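PDB 1NZA: divalent-cation tolerance protein CutA from Thermus thermophilus, which is probably involved in resistance toward heavy metals and assembles as a homotrimer. Local coordinates for residues H62-L67 and I82-I87. Sequence-based numbering, arbitrary orientation.
Sequences HAFPKL and IVALPI
Phe64, on helix 64-74, lays its ring against Ile82 and Ala84 of strand 82-86. With CG anti to the backbone N (chi1 -167°), the ring reaches away from the helix, and its CE1 corner does most of the touching. CE1 of Phe64 lies 3.9 Å from CG2 of Ile82 and 4.0 Å from CB of Ala84, so one ring corner bridges two residues that point to the same side of the strand. CZ of Phe64 adds a second contact to CG2 of Ile82 at 4.0 Å. Both methyls meet the ring obliquely.

One turn further along the helix, Leu67 brings CD2 to 4.0 Å from CG2 of Ile82, the two side chains running past each other in opposite directions. Ile82 holds CG2 anti to its own backbone N, which turns this methyl toward the helix, where it meets both Phe64 and Leu67.

Here the helix packs on one face of the four-stranded antiparallel sheet of the ferredoxin-like CutA fold. Val5 of strand 2-9 also touches Phe64, while Val57 and Thr59 of strand 47-60 touch Leu67. Val83 and Ala84 pair with a strand of a second subunit in an antiparallel ladder, and Glu89 of that subunit packs against Phe64 and Ala84. Contact between the segments is wholly apolar and buried, made of methyls and ring carbons at van der Waals distance, so this part of the helix-to-sheet packing, beside the trimer interface, probably depends on close fit and exclusion of water rather than on directional bonds.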
ATOM      1  N   HIS A  62      -8.962   7.606  15.964  1.00 27.80           N
ATOM      2  CA  HIS A  62      -9.004   7.803  17.409  1.00 29.25           C
ATOM      3  C   HIS A  62      -7.794   7.188  18.101  1.00 28.95           C
ATOM      4  O   HIS A  62      -7.329   7.695  19.125  1.00 28.46           O
ATOM      5  CB  HIS A  62     -10.291   7.214  17.997  1.00 32.72           C
ATOM      6  CG  HIS A  62     -10.406   7.381  19.482  1.00 37.59           C
ATOM      7  ND1 HIS A  62      -9.700   6.604  20.377  1.00 39.13           N
ATOM      8  CD2 HIS A  62     -11.123   8.255  20.228  1.00 38.99           C
ATOM      9  CE1 HIS A  62      -9.978   6.991  21.609  1.00 40.21           C
ATOM     10  NE2 HIS A  62     -10.840   7.990  21.547  1.00 40.94           N
ATOM     11  N   ALA A  63      -7.283   6.097  17.542  1.00 26.82           N
ATOM     12  CA  ALA A  63      -6.127   5.423  18.117  1.00 25.85           C
ATOM     13  C   ALA A  63      -4.820   6.004  17.600  1.00 24.82           C
ATOM     14  O   ALA A  63      -3.794   5.929  18.272  1.00 25.45           O
ATOM     15  CB  ALA A  63      -6.186   3.927  17.808  1.00 25.79           C
ATOM     16  N   PHE A  64      -4.864   6.604  16.413  1.00 25.17           N
ATOM     17  CA  PHE A  64      -3.665   7.161  15.792  1.00 25.23           C
ATOM     18  C   PHE A  64      -2.743   7.981  16.692  1.00 25.60           C
ATOM     19  O   PHE A  64      -1.534   7.761  16.698  1.00 23.86           O
ATOM     20  CB  PHE A  64      -4.030   7.997  14.559  1.00 25.14           C
ATOM     21  CG  PHE A  64      -2.844   8.331  13.698  1.00 24.89           C
ATOM     22  CD1 PHE A  64      -2.185   7.331  12.987  1.00 25.18           C
ATOM     23  CD2 PHE A  64      -2.363   9.631  13.628  1.00 24.59           C
ATOM     24  CE1 PHE A  64      -1.062   7.617  12.226  1.00 22.60           C
ATOM     25  CE2 PHE A  64      -1.232   9.931  12.866  1.00 24.34           C
ATOM     26  CZ  PHE A  64      -0.582   8.920  12.161  1.00 25.01           C
ATOM     27  N   PRO A  65      -3.287   8.953  17.449  1.00 26.37           N
ATOM     28  CA  PRO A  65      -2.421   9.753  18.320  1.00 26.78           C
ATOM     29  C   PRO A  65      -1.612   8.882  19.280  1.00 26.03           C
ATOM     30  O   PRO A  65      -0.425   9.122  19.501  1.00 27.54           O
ATOM     31  CB  PRO A  65      -3.410  10.656  19.059  1.00 26.64           C
ATOM     32  CG  PRO A  65      -4.517  10.817  18.069  1.00 28.29           C
ATOM     33  CD  PRO A  65      -4.682   9.418  17.526  1.00 26.60           C
ATOM     34  N   LYS A  66      -2.264   7.871  19.844  1.00 26.93           N
ATOM     35  CA  LYS A  66      -1.613   6.963  20.779  1.00 27.62           C
ATOM     36  C   LYS A  66      -0.657   6.047  20.023  1.00 26.52           C
ATOM     37  O   LYS A  66       0.402   5.680  20.528  1.00 26.25           O
ATOM     38  CB  LYS A  66      -2.653   6.128  21.531  1.00 28.66           C
ATOM     39  CG  LYS A  66      -3.581   6.932  22.440  1.00 31.16           C
ATOM     40  CD  LYS A  66      -4.578   7.769  21.651  1.00 34.43           C
ATOM     41  CE  LYS A  66      -5.514   8.530  22.581  1.00 35.66           C
ATOM     42  NZ  LYS A  66      -6.504   9.357  21.836  1.00 38.01           N
ATOM     43  N   LEU A  67      -1.037   5.684  18.804  1.00 26.58           N
ATOM     44  CA  LEU A  67      -0.196   4.828  17.982  1.00 24.31           C
ATOM     45  C   LEU A  67       1.121   5.534  17.685  1.00 25.59           C
ATOM     46  O   LEU A  67       2.192   4.937  17.805  1.00 25.59           O
ATOM     47  CB  LEU A  67      -0.924   4.474  16.684  1.00 24.00           C
ATOM     48  CG  LEU A  67      -0.168   3.653  15.638  1.00 21.39           C
ATOM     49  CD1 LEU A  67      -1.161   2.936  14.746  1.00 25.35           C
ATOM     50  CD2 LEU A  67       0.734   4.558  14.824  1.00 21.34           C
ATOM     51  N   ILE A  82       5.503   7.485   9.584  1.00 18.55           N
ATOM     52  CA  ILE A  82       4.198   7.050  10.069  1.00 18.84           C
ATOM     53  C   ILE A  82       3.178   7.854   9.275  1.00 20.43           C
ATOM     54  O   ILE A  82       2.934   9.022   9.582  1.00 21.10           O
ATOM     55  CB  ILE A  82       3.973   7.366  11.566  1.00 17.69           C
ATOM     56  CG1 ILE A  82       5.165   6.889  12.396  1.00 20.60           C
ATOM     57  CG2 ILE A  82       2.699   6.674  12.050  1.00 18.23           C
ATOM     58  CD1 ILE A  82       5.036   7.186  13.884  1.00 21.14           C
ATOM     59  N   VAL A  83       2.597   7.244   8.245  1.00 19.73           N
ATOM     60  CA  VAL A  83       1.611   7.941   7.425  1.00 19.13           C
ATOM     61  C   VAL A  83       0.320   7.141   7.353  1.00 19.12           C
ATOM     62  O   VAL A  83       0.342   5.931   7.134  1.00 18.78           O
ATOM     63  CB  VAL A  83       2.137   8.187   5.990  1.00 19.50           C
ATOM     64  CG1 VAL A  83       3.456   8.964   6.041  1.00 21.55           C
ATOM     65  CG2 VAL A  83       2.311   6.867   5.259  1.00 22.03           C
ATOM     66  N   ALA A  84      -0.806   7.822   7.543  1.00 17.02           N
ATOM     67  CA  ALA A  84      -2.106   7.165   7.511  1.00 16.39           C
ATOM     68  C   ALA A  84      -2.856   7.434   6.211  1.00 17.24           C
ATOM     69  O   ALA A  84      -2.950   8.578   5.765  1.00 18.10           O
ATOM     70  CB  ALA A  84      -2.953   7.630   8.695  1.00 16.11           C
ATOM     71  N   LEU A  85      -3.384   6.371   5.611  1.00 14.70           N
ATOM     72  CA  LEU A  85      -4.158   6.472   4.380  1.00 15.36           C
ATOM     73  C   LEU A  85      -5.600   6.187   4.781  1.00 14.85           C
ATOM     74  O   LEU A  85      -5.875   5.227   5.491  1.00 17.09           O
ATOM     75  CB  LEU A  85      -3.691   5.431   3.363  1.00 16.38           C
ATOM     76  CG  LEU A  85      -2.192   5.417   3.069  1.00 15.83           C
ATOM     77  CD1 LEU A  85      -1.909   4.322   2.059  1.00 15.64           C
ATOM     78  CD2 LEU A  85      -1.743   6.765   2.524  1.00 17.11           C
ATOM     79  N   PRO A  86      -6.548   7.006   4.312  1.00 16.99           N
ATOM     80  CA  PRO A  86      -7.941   6.764   4.691  1.00 16.67           C
ATOM     81  C   PRO A  86      -8.612   5.577   4.008  1.00 16.30           C
ATOM     82  O   PRO A  86      -8.386   5.328   2.828  1.00 16.98           O
ATOM     83  CB  PRO A  86      -8.614   8.085   4.333  1.00 17.39           C
ATOM     84  CG  PRO A  86      -7.901   8.460   3.062  1.00 17.32           C
ATOM     85  CD  PRO A  86      -6.440   8.140   3.375  1.00 16.80           C
ATOM     86  N   ILE A  87      -9.417   4.836   4.764  1.00 14.31           N
ATOM     87  CA  ILE A  87     -10.166   3.713   4.210  1.00 15.02           C
ATOM     88  C   ILE A  87     -11.529   4.274   3.801  1.00 16.87           C
ATOM     89  O   ILE A  87     -12.342   4.659   4.659  1.00 18.71           O
ATOM     90  CB  ILE A  87     -10.355   2.576   5.248  1.00 16.03           C
ATOM     91  CG1 ILE A  87      -9.003   1.906   5.525  1.00 16.85           C
ATOM     92  CG2 ILE A  87     -11.379   1.553   4.732  1.00 14.43           C
ATOM     93  CD1 ILE A  87      -9.025   0.825   6.592  1.00 14.93           C
TER